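Local coordinates for nitroreductase family protein (Clostridium novyi, PDB 3G14) that probably acts as an oxidoreductase of the nitroreductase family, a group of dimeric flavoenzymes that typically use bound FMN, at residues 101-104 and 105-108. Sequence-based numbering, arbitrary orientation.
Sequences LIDT and AIAM
A105 sets its methyl group against the preceding turn of the alpha helix 99-117, with CB 3.3 Å from L101 O and 3.6 Å from I102 O. One residue on, I106 lies beside I102, both side chains pointing the same way, with I102 CG2 and I106 CD1 3.9 Å apart. The first torsion of I106 (chi1 -67°) sets CG1 beside its own backbone N, and this brings CG1 to 3.2 Å from I102 O. That oxygen also accepts the hydrogen bond from I106 N (N-H...O 161°). The other i to i+4 bonds run from A105 N to L101 O, A107 N to D103 O and the selenomethionine M108 N to T104 O; the last is the shortest, at 2.9 Å, and the straightest, at 167°. T104 packs on A84, A86 and V146 of the central mixed sheet, whereas A105 touches I102 of the second subunit and I106 touches W124 of that subunit, which places this helix both on the sheet and in the dimer interface. D103 lies alongside I106, while its OD2 is hydrogen-bonded to W40 N. In T104, OG1 stands anti to the carbonyl carbon and is hydrogen-bonded to Y100 O, one turn back, and CB lies 3.3 Å from A105 N.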
ATOM      1  N   LEU B 101       4.644   6.434   6.307  1.00 14.69           N
ATOM      2  CA  LEU B 101       3.361   6.497   5.642  1.00 17.17           C
ATOM      3  C   LEU B 101       3.316   5.521   4.454  1.00 19.80           C
ATOM      4  O   LEU B 101       2.371   4.734   4.323  1.00 17.60           O
ATOM      5  CB  LEU B 101       3.021   7.919   5.202  1.00 16.93           C
ATOM      6  CG  LEU B 101       2.570   8.818   6.355  1.00 22.13           C
ATOM      7  CD1 LEU B 101       2.475  10.289   5.910  1.00 21.59           C
ATOM      8  CD2 LEU B 101       1.245   8.293   7.023  1.00 24.92           C
ATOM      9  N   ILE B 102       4.371   5.521   3.643  1.00 16.81           N
ATOM     10  CA  ILE B 102       4.442   4.599   2.521  1.00 15.82           C
ATOM     11  C   ILE B 102       4.385   3.137   2.993  1.00 15.48           C
ATOM     12  O   ILE B 102       3.574   2.338   2.531  1.00 16.42           O
ATOM     13  CB  ILE B 102       5.737   4.812   1.696  1.00 13.03           C
ATOM     14  CG1 ILE B 102       5.694   6.200   1.020  1.00 15.29           C
ATOM     15  CG2 ILE B 102       5.917   3.619   0.698  1.00 15.19           C
ATOM     16  CD1 ILE B 102       6.962   6.611   0.218  1.00 19.65           C
ATOM     17  N   ASP B 103       5.250   2.805   3.944  1.00 12.83           N
ATOM     18  CA  ASP B 103       5.427   1.432   4.375  1.00 15.59           C
ATOM     19  C   ASP B 103       4.217   0.903   5.136  1.00 10.58           C
ATOM     20  O   ASP B 103       3.770  -0.234   4.922  1.00 13.76           O
ATOM     21  CB  ASP B 103       6.692   1.317   5.187  1.00 17.25           C
ATOM     22  CG  ASP B 103       7.948   1.289   4.285  1.00 16.69           C
ATOM     23  OD1 ASP B 103       7.813   1.329   3.048  1.00 23.43           O
ATOM     24  OD2 ASP B 103       9.034   1.258   4.812  1.00 23.98           O
ATOM     25  N   THR B 104       3.640   1.746   5.973  1.00 12.96           N
ATOM     26  CA  THR B 104       2.443   1.333   6.710  1.00 15.42           C
ATOM     27  C   THR B 104       1.265   1.190   5.727  1.00 16.55           C
ATOM     28  O   THR B 104       0.461   0.260   5.890  1.00 16.04           O
ATOM     29  CB  THR B 104       2.118   2.313   7.882  1.00 15.27           C
ATOM     30  OG1 THR B 104       3.282   2.498   8.689  1.00 14.94           O
ATOM     31  CG2 THR B 104       0.956   1.791   8.771  1.00 14.64           C
ATOM     32  N   ALA B 105       1.152   2.071   4.708  1.00 14.23           N
ATOM     33  CA  ALA B 105       0.060   1.945   3.696  1.00 16.09           C
ATOM     34  C   ALA B 105       0.141   0.603   2.938  1.00 15.18           C
ATOM     35  O   ALA B 105      -0.889  -0.097   2.714  1.00 15.58           O
ATOM     36  CB  ALA B 105       0.052   3.141   2.666  1.00 15.83           C
ATOM     37  N   ILE B 106       1.355   0.253   2.561  1.00 12.88           N
ATOM     38  CA  ILE B 106       1.656  -1.016   1.852  1.00 12.77           C
ATOM     39  C   ILE B 106       1.123  -2.156   2.693  1.00 13.67           C
ATOM     40  O   ILE B 106       0.352  -2.997   2.223  1.00 14.88           O
ATOM     41  CB  ILE B 106       3.194  -1.198   1.584  1.00 15.91           C
ATOM     42  CG1 ILE B 106       3.744  -0.178   0.576  1.00 14.55           C
ATOM     43  CG2 ILE B 106       3.512  -2.609   1.008  1.00 14.53           C
ATOM     44  CD1 ILE B 106       5.296  -0.190   0.433  1.00 14.24           C
ATOM     45  N   ALA B 107       1.525  -2.201   3.972  1.00 14.23           N
ATOM     46  CA  ALA B 107       1.158  -3.319   4.855  1.00 15.29           C
ATOM     47  C   ALA B 107      -0.336  -3.366   5.130  1.00 15.49           C
ATOM     48  O   ALA B 107      -0.947  -4.451   5.132  1.00 15.17           O
ATOM     49  CB  ALA B 107       1.979  -3.276   6.203  1.00 12.66           C
HETATM   50  N   MSE B 108      -0.934  -2.201   5.361  1.00 17.60           N
HETATM   51  CA  MSE B 108      -2.379  -2.126   5.532  1.00 18.54           C
HETATM   52  C   MSE B 108      -3.145  -2.585   4.271  1.00 17.50           C
HETATM   53  O   MSE B 108      -4.211  -3.183   4.397  1.00 17.44           O
HETATM   54  CB  MSE B 108      -2.802  -0.694   5.932  1.00 16.93           C
HETATM   55  CG  MSE B 108      -4.252  -0.599   6.316  1.00 19.95           C
HETATM   56 SE   MSE B 108      -4.803  -1.808   7.834  0.75 15.11          SE
HETATM   57  CE  MSE B 108      -5.423  -0.232   8.899  1.00 18.71           C
TER